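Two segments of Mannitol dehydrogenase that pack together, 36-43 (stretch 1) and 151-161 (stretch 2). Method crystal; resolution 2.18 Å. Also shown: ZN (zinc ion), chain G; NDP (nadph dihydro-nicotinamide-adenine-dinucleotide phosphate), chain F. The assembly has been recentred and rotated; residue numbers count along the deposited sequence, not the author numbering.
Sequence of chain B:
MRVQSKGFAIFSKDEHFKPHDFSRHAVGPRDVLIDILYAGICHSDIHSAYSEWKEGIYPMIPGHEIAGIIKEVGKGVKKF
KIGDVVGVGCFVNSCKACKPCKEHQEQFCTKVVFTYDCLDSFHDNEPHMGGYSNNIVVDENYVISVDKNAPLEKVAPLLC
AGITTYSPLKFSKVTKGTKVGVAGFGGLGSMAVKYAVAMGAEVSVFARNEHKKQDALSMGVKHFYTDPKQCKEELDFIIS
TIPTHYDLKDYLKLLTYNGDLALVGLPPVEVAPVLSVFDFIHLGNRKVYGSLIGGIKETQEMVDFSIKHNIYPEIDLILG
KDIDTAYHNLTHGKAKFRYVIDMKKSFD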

ATOM      1  N   ILE B  36      -5.294   3.516  39.157  1.00 30.10           N
ATOM      2  CA  ILE B  36      -6.114   3.544  37.943  1.00 28.65           C
ATOM      3  C   ILE B  36      -7.579   3.883  38.267  1.00 29.28           C
ATOM      4  O   ILE B  36      -8.214   3.214  39.090  1.00 29.32           O
ATOM      5  CB  ILE B  36      -6.021   2.223  37.209  1.00 28.16           C
ATOM      6  CG1 ILE B  36      -4.589   2.008  36.695  1.00 24.56           C
ATOM      7  CG2 ILE B  36      -7.024   2.159  36.031  1.00 26.58           C
ATOM      8  CD1 ILE B  36      -4.393   0.661  35.972  1.00 27.51           C
ATOM      9  N   LEU B  37      -8.098   4.941  37.646  1.00 29.04           N
ATOM     10  CA  LEU B  37      -9.477   5.408  37.904  1.00 28.87           C
ATOM     11  C   LEU B  37     -10.412   4.882  36.803  1.00 28.22           C
ATOM     12  O   LEU B  37     -11.503   4.342  37.089  1.00 30.00           O
ATOM     13  CB  LEU B  37      -9.544   6.960  38.051  1.00 29.12           C
ATOM     14  CG  LEU B  37      -8.777   7.702  39.195  1.00 31.62           C
ATOM     15  CD1 LEU B  37      -9.461   9.035  39.499  1.00 32.64           C
ATOM     16  CD2 LEU B  37      -8.761   6.965  40.440  1.00 32.89           C
ATOM     17  N   TYR B  38      -9.988   4.991  35.552  1.00 26.86           N
ATOM     18  CA  TYR B  38     -10.794   4.530  34.413  1.00 27.12           C
ATOM     19  C   TYR B  38      -9.976   3.705  33.433  1.00 28.46           C
ATOM     20  O   TYR B  38      -8.792   4.020  33.184  1.00 27.76           O
ATOM     21  CB  TYR B  38     -11.450   5.701  33.688  1.00 25.80           C
ATOM     22  CG  TYR B  38     -12.363   6.491  34.643  1.00 29.27           C
ATOM     23  CD1 TYR B  38     -11.882   7.640  35.321  1.00 30.07           C
ATOM     24  CD2 TYR B  38     -13.673   6.041  34.923  1.00 28.92           C
ATOM     25  CE1 TYR B  38     -12.709   8.376  36.248  1.00 30.57           C
ATOM     26  CE2 TYR B  38     -14.519   6.752  35.841  1.00 31.45           C
ATOM     27  CZ  TYR B  38     -13.998   7.908  36.499  1.00 32.69           C
ATOM     28  OH  TYR B  38     -14.787   8.601  37.352  1.00 36.02           O
ATOM     29  N   ALA B  39     -10.603   2.617  32.927  1.00 28.24           N
ATOM     30  CA  ALA B  39      -9.947   1.732  31.982  1.00 27.04           C
ATOM     31  C   ALA B  39     -10.882   1.511  30.804  1.00 26.72           C
ATOM     32  O   ALA B  39     -11.956   0.909  30.965  1.00 25.93           O
ATOM     33  CB  ALA B  39      -9.563   0.424  32.623  1.00 25.96           C
ATOM     34  N   GLY B  40     -10.503   2.085  29.649  1.00 25.74           N
ATOM     35  CA  GLY B  40     -11.170   1.805  28.357  1.00 24.59           C
ATOM     36  C   GLY B  40     -10.991   0.369  27.910  1.00 25.05           C
ATOM     37  O   GLY B  40      -9.932  -0.269  28.162  1.00 24.28           O
ATOM     38  N   ILE B  41     -12.037  -0.163  27.261  1.00 25.22           N
ATOM     39  CA  ILE B  41     -11.944  -1.469  26.630  1.00 24.69           C
ATOM     40  C   ILE B  41     -11.770  -1.238  25.136  1.00 25.24           C
ATOM     41  O   ILE B  41     -12.616  -0.625  24.521  1.00 24.10           O
ATOM     42  CB  ILE B  41     -13.234  -2.268  26.855  1.00 26.22           C
ATOM     43  CG1 ILE B  41     -13.424  -2.575  28.347  1.00 24.58           C
ATOM     44  CG2 ILE B  41     -13.298  -3.528  25.926  1.00 23.87           C
ATOM     45  CD1 ILE B  41     -14.712  -3.298  28.598  1.00 24.07           C
ATOM     46  N   CYS B  42     -10.668  -1.732  24.567  1.00 24.68           N
ATOM     47  CA  CYS B  42     -10.425  -1.601  23.159  1.00 25.13           C
ATOM     48  C   CYS B  42     -10.717  -3.006  22.538  1.00 25.03           C
ATOM     49  O   CYS B  42     -10.539  -4.007  23.208  1.00 24.08           O
ATOM     50  CB  CYS B  42      -8.936  -1.250  23.013  1.00 24.87           C
ATOM     51  SG  CYS B  42      -8.357  -1.279  21.294  1.00 29.24           S
ATOM     52  N   HIS B  43     -11.081  -3.071  21.269  1.00 23.35           N
ATOM     53  CA  HIS B  43     -11.269  -4.397  20.608  1.00 24.09           C
ATOM     54  C   HIS B  43      -9.955  -5.217  20.515  1.00 23.26           C
ATOM     55  O   HIS B  43      -9.996  -6.438  20.412  1.00 22.95           O
ATOM     56  CB  HIS B  43     -11.915  -4.246  19.215  1.00 22.02           C
ATOM     57  CG  HIS B  43     -12.770  -5.404  18.782  1.00 24.80           C
ATOM     58  ND1 HIS B  43     -12.286  -6.695  18.633  1.00 28.77           N
ATOM     59  CD2 HIS B  43     -14.062  -5.441  18.355  1.00 23.21           C
ATOM     60  CE1 HIS B  43     -13.260  -7.490  18.205  1.00 25.18           C
ATOM     61  NE2 HIS B  43     -14.344  -6.748  18.011  1.00 26.66           N
ATOM     62  N   PRO B 151     -12.534  15.603  31.963  1.00 36.59           N
ATOM     63  CA  PRO B 151     -13.352  14.448  32.473  1.00 35.66           C
ATOM     64  C   PRO B 151     -12.591  13.111  32.253  1.00 34.33           C
ATOM     65  O   PRO B 151     -12.367  12.681  31.113  1.00 31.93           O
ATOM     66  CB  PRO B 151     -14.642  14.517  31.644  1.00 35.61           C
ATOM     67  CG  PRO B 151     -14.228  15.245  30.328  1.00 36.10           C
ATOM     68  CD  PRO B 151     -13.134  16.252  30.775  1.00 36.20           C
ATOM     69  N   LEU B 152     -12.170  12.489  33.345  1.00 34.57           N
ATOM     70  CA  LEU B 152     -11.165  11.432  33.280  1.00 34.87           C
ATOM     71  C   LEU B 152     -11.684  10.136  32.678  1.00 34.47           C
ATOM     72  O   LEU B 152     -10.940   9.375  32.028  1.00 35.37           O
ATOM     73  CB  LEU B 152     -10.662  11.162  34.675  1.00 35.40           C
ATOM     74  CG  LEU B 152      -9.173  11.025  34.797  1.00 38.62           C
ATOM     75  CD1 LEU B 152      -8.418  12.083  33.947  1.00 33.37           C
ATOM     76  CD2 LEU B 152      -8.855  11.150  36.313  1.00 39.25           C
ATOM     77  N   GLU B 153     -12.972   9.880  32.882  1.00 35.61           N
ATOM     78  CA  GLU B 153     -13.657   8.743  32.243  1.00 35.50           C
ATOM     79  C   GLU B 153     -13.639   8.880  30.695  1.00 35.05           C
ATOM     80  O   GLU B 153     -13.507   7.874  29.997  1.00 34.58           O
ATOM     81  CB  GLU B 153     -15.074   8.541  32.828  1.00 36.55           C
ATOM     82  CG  GLU B 153     -16.277   9.397  32.290  1.00 37.95           C
ATOM     83  CD  GLU B 153     -16.257  10.837  32.754  1.00 43.51           C
ATOM     84  OE1 GLU B 153     -15.399  11.216  33.568  1.00 44.86           O
ATOM     85  OE2 GLU B 153     -17.110  11.621  32.279  1.00 47.90           O
ATOM     86  N   LYS B 154     -13.702  10.117  30.183  1.00 33.31           N
ATOM     87  CA  LYS B 154     -13.638  10.355  28.726  1.00 32.73           C
ATOM     88  C   LYS B 154     -12.202  10.393  28.167  1.00 32.38           C
ATOM     89  O   LYS B 154     -11.979  10.147  26.939  1.00 32.37           O
ATOM     90  CB  LYS B 154     -14.322  11.675  28.396  1.00 33.40           C
ATOM     91  CG  LYS B 154     -15.841  11.522  28.315  1.00 34.83           C
ATOM     92  CD  LYS B 154     -16.457  12.849  28.081  1.00 37.61           C
ATOM     93  CE  LYS B 154     -17.960  12.758  28.240  1.00 40.97           C
ATOM     94  NZ  LYS B 154     -18.487  14.060  27.778  1.00 45.42           N
ATOM     95  N   VAL B 155     -11.239  10.694  29.056  1.00 29.80           N
ATOM     96  CA  VAL B 155      -9.846  10.807  28.685  1.00 28.42           C
ATOM     97  C   VAL B 155      -9.275   9.423  28.359  1.00 27.59           C
ATOM     98  O   VAL B 155      -8.494   9.305  27.420  1.00 28.38           O
ATOM     99  CB  VAL B 155      -8.996  11.485  29.806  1.00 28.45           C
ATOM    100  CG1 VAL B 155      -7.467  11.313  29.569  1.00 26.39           C
ATOM    101  CG2 VAL B 155      -9.353  12.972  29.915  1.00 26.67           C
ATOM    102  N   ALA B 156      -9.654   8.400  29.127  1.00 26.05           N
ATOM    103  CA  ALA B 156      -9.004   7.089  29.059  1.00 25.82           C
ATOM    104  C   ALA B 156      -8.893   6.515  27.628  1.00 24.41           C
ATOM    105  O   ALA B 156      -7.817   6.049  27.231  1.00 24.64           O
ATOM    106  CB  ALA B 156      -9.687   6.057  30.089  1.00 25.95           C
ATOM    107  N   PRO B 157      -9.980   6.557  26.833  1.00 24.23           N
ATOM    108  CA  PRO B 157      -9.815   5.932  25.496  1.00 24.29           C
ATOM    109  C   PRO B 157      -9.025   6.799  24.540  1.00 25.54           C
ATOM    110  O   PRO B 157      -8.642   6.308  23.480  1.00 25.65           O
ATOM    111  CB  PRO B 157     -11.267   5.737  24.973  1.00 24.84           C
ATOM    112  CG  PRO B 157     -12.170   5.791  26.226  1.00 23.00           C
ATOM    113  CD  PRO B 157     -11.405   6.782  27.170  1.00 24.64           C
ATOM    114  N   LEU B 158      -8.757   8.066  24.891  1.00 25.23           N
ATOM    115  CA  LEU B 158      -7.833   8.838  24.069  1.00 26.14           C
ATOM    116  C   LEU B 158      -6.511   8.114  24.004  1.00 27.05           C
ATOM    117  O   LEU B 158      -5.823   8.223  22.987  1.00 27.03           O
ATOM    118  CB  LEU B 158      -7.574  10.247  24.621  1.00 26.56           C
ATOM    119  CG  LEU B 158      -8.761  11.131  24.767  1.00 26.87           C
ATOM    120  CD1 LEU B 158      -8.386  12.432  25.603  1.00 29.32           C
ATOM    121  CD2 LEU B 158      -9.341  11.427  23.417  1.00 25.12           C
ATOM    122  N   LEU B 159      -6.151   7.363  25.078  1.00 27.17           N
ATOM    123  CA  LEU B 159      -4.827   6.743  25.139  1.00 26.89           C
ATOM    124  C   LEU B 159      -4.591   5.704  24.078  1.00 26.78           C
ATOM    125  O   LEU B 159      -3.444   5.397  23.801  1.00 27.38           O
ATOM    126  CB  LEU B 159      -4.475   6.197  26.529  1.00 26.61           C
ATOM    127  CG  LEU B 159      -3.981   7.189  27.611  1.00 28.07           C
ATOM    128  CD1 LEU B 159      -2.509   7.530  27.300  1.00 29.64           C
ATOM    129  CD2 LEU B 159      -4.819   8.455  27.693  1.00 28.33           C
ATOM    130  N   CYS B 160      -5.647   5.137  23.492  1.00 26.81           N
ATOM    131  CA  CYS B 160      -5.451   4.233  22.338  1.00 27.06           C
ATOM    132  C   CYS B 160      -6.324   4.563  21.153  1.00 26.13           C
ATOM    133  O   CYS B 160      -5.813   4.846  20.118  1.00 28.00           O
ATOM    134  CB  CYS B 160      -5.689   2.782  22.685  1.00 27.03           C
ATOM    135  SG  CYS B 160      -5.335   1.772  21.245  1.00 30.04           S
ATOM    136  N   ALA B 161      -7.636   4.506  21.285  1.00 26.28           N
ATOM    137  CA  ALA B 161      -8.542   5.022  20.220  1.00 25.74           C
ATOM    138  C   ALA B 161      -8.209   6.412  19.684  1.00 26.04           C
ATOM    139  O   ALA B 161      -8.254   6.664  18.455  1.00 25.86           O
ATOM    140  CB  ALA B 161     -10.020   5.002  20.710  1.00 25.92           C
TER
HETATM  141 ZN    ZN G 349      -5.981  -0.530  21.508  1.00 67.89          ZN
HETATM  142  PA  NDP F 602     -14.902  -1.841  18.210  1.00 22.95           P
HETATM  143  O1A NDP F 602     -15.707  -3.048  17.959  1.00 23.98           O
HETATM  144  O2A NDP F 602     -15.421  -0.495  18.842  1.00 22.23           O
HETATM  145  O5B NDP F 602     -15.402  -1.202  16.796  1.00 18.73           O
HETATM  146  C5B NDP F 602     -15.410  -2.001  15.496  1.00 22.07           C
HETATM  147  C4B NDP F 602     -16.495  -1.417  14.599  1.00 24.96           C
HETATM  148  O4B NDP F 602     -16.493  -1.889  13.188  1.00 25.16           O
HETATM  149  C3B NDP F 602     -17.876  -1.761  15.203  1.00 23.70           C
HETATM  150  O3B NDP F 602     -18.682  -0.523  15.199  1.00 23.91           O
HETATM  151  C2B NDP F 602     -18.436  -2.797  14.191  1.00 22.89           C
HETATM  152  O2B NDP F 602     -19.867  -2.635  14.196  1.00 25.27           O
HETATM  153  C1B NDP F 602     -17.893  -2.263  12.844  1.00 23.88           C
HETATM  154  N9A NDP F 602     -17.651  -3.327  11.842  1.00 24.84           N
HETATM  155  C8A NDP F 602     -17.292  -4.600  12.123  1.00 22.01           C
HETATM  156  N7A NDP F 602     -17.117  -5.213  10.964  1.00 25.59           N
HETATM  157  C5A NDP F 602     -17.358  -4.356   9.975  1.00 21.63           C
HETATM  158  C6A NDP F 602     -17.327  -4.455   8.596  1.00 24.86           C
HETATM  159  N6A NDP F 602     -17.011  -5.617   7.928  1.00 25.24           N
HETATM  160  N1A NDP F 602     -17.649  -3.361   7.916  1.00 23.55           N
HETATM  161  C2A NDP F 602     -17.948  -2.212   8.482  1.00 24.21           C
HETATM  162  N3A NDP F 602     -17.971  -2.084   9.787  1.00 24.17           N
HETATM  163  C4A NDP F 602     -17.691  -3.159  10.544  1.00 22.90           C
HETATM  164  O3  NDP F 602     -13.411  -1.837  17.694  1.00 23.21           O
HETATM  165  PN  NDP F 602     -12.336  -0.804  18.026  1.00 23.94           P
HETATM  166  O1N NDP F 602     -12.628   0.519  17.429  1.00 25.77           O
HETATM  167  O2N NDP F 602     -11.850  -0.790  19.500  1.00 24.60           O
HETATM  168  O5D NDP F 602     -11.108  -1.436  17.270  1.00 21.35           O
HETATM  169  C5D NDP F 602     -11.301  -1.813  15.821  1.00 17.90           C
HETATM  170  C4D NDP F 602     -10.053  -2.641  15.297  1.00 18.11           C
HETATM  171  O4D NDP F 602      -8.968  -1.709  15.461  1.00 19.25           O
HETATM  172  C3D NDP F 602      -9.687  -3.914  16.108  1.00 19.29           C
HETATM  173  O3D NDP F 602      -9.261  -4.944  15.174  1.00 20.85           O
HETATM  174  C2D NDP F 602      -8.549  -3.384  17.011  1.00 20.46           C
HETATM  175  O2D NDP F 602      -7.678  -4.409  17.341  1.00 20.71           O
HETATM  176  C1D NDP F 602      -7.839  -2.430  16.022  1.00 21.96           C
HETATM  177  N1N NDP F 602      -6.878  -1.472  16.666  1.00 23.42           N
HETATM  178  C2N NDP F 602      -5.649  -1.230  16.012  1.00 26.26           C
HETATM  179  C3N NDP F 602      -4.722  -0.354  16.555  1.00 25.22           C
HETATM  180  C7N NDP F 602      -3.445  -0.052  15.775  1.00 26.91           C
HETATM  181  O7N NDP F 602      -3.391  -0.237  14.548  1.00 25.37           O
HETATM  182  N7N NDP F 602      -2.538   0.647  16.448  1.00 21.73           N
HETATM  183  C4N NDP F 602      -4.998   0.267  17.796  1.00 27.05           C
HETATM  184  C5N NDP F 602      -6.249   0.064  18.449  1.00 22.11           C
HETATM  185  C6N NDP F 602      -7.177  -0.801  17.908  1.00 20.61           C
HETATM  186  P2B NDP F 602     -20.869  -3.835  14.173  1.00 24.32           P
HETATM  187  O1X NDP F 602     -21.917  -3.494  15.386  1.00 23.87           O
HETATM  188  O2X NDP F 602     -21.428  -3.995  12.827  1.00 23.96           O
HETATM  189  O3X NDP F 602     -20.074  -5.128  14.645  1.00 26.69           O

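Contact between a strand running in from earlier in the chain, with the residues after it (36-43, stretch 1), and the largely helical segment 151-161 (stretch 2) of mannitol dehydrogenase. The two come from distant parts of one chain and bury 346 Å² between them, counting both sides. No hydrogen bond crosses the interface; apolar packing holds one end and a shared zinc ion joins the other.

The aromatic packing centres on Tyr 38, which has the largest area covered by the other stretch. With chi1 in the m well, its ring lies against the first turn of the helix, so that Glu 153 sits over one face. Glu 153 CB stands 3.6 Å from the centroid of the Tyr 38 ring and 15° off the ring normal, a CH-pi contact made by the aliphatic base of an acidic side chain. Backbone atoms come equally near: Tyr 38 CD1 is 3.5 Å from Glu 153 N and 3.6 Å from Leu 152 C. The backbones are close here too, with Tyr 38 CA 5.5 Å from Glu 153 CA.

Among the apolar side chains, Leu 152 touches two neighbours on the strand. Leu 152 CB lies 3.8 Å from Tyr 38 CD1, and Leu 152 CD2 meets Leu 37 CD1 at 3.9 Å. One turn along stretch 2, Ala 156 points its methyl toward the strand, placing Ala 156 CB 4.0 Å from Tyr 38 CB and 3.8 Å from Tyr 38 O.

The closest backbone approach brings Gly 40 CA within 5.2 Å of Pro 157 CA, the tightest pairing in the register. A CB on Gly 40 would point toward stretch 2 and lie 3.6 Å from Pro 157 CG, a close contact but not a clear clash. Gly 40 N is also 4.1 Å from Ala 156 CB.

Metal coordination links Cys 42 and Cys 160, which both point toward the opposing stretch and both adopt t rotamers. Cys 42 SG binds ZN at 2.5 Å and Cys 160 SG binds it at 2.4 Å, with a further ligand from elsewhere in the structure. The 4.3 Å between Cys 42 SG and Cys 160 SG is far too long for a disulfide and fits two sulfurs sharing one metal. Cys 42 SG also caps a backbone N just past the stretch.

The cofactor NADPH lies beside this metal site. His 43 N donates a hydrogen bond to NDP O2N at 3.0 Å, nearly straight at 167°, while Cys 160 SG approaches NDP C5N at 3.4 Å and Cys 42 SG approaches NDP C6N at 3.6 Å.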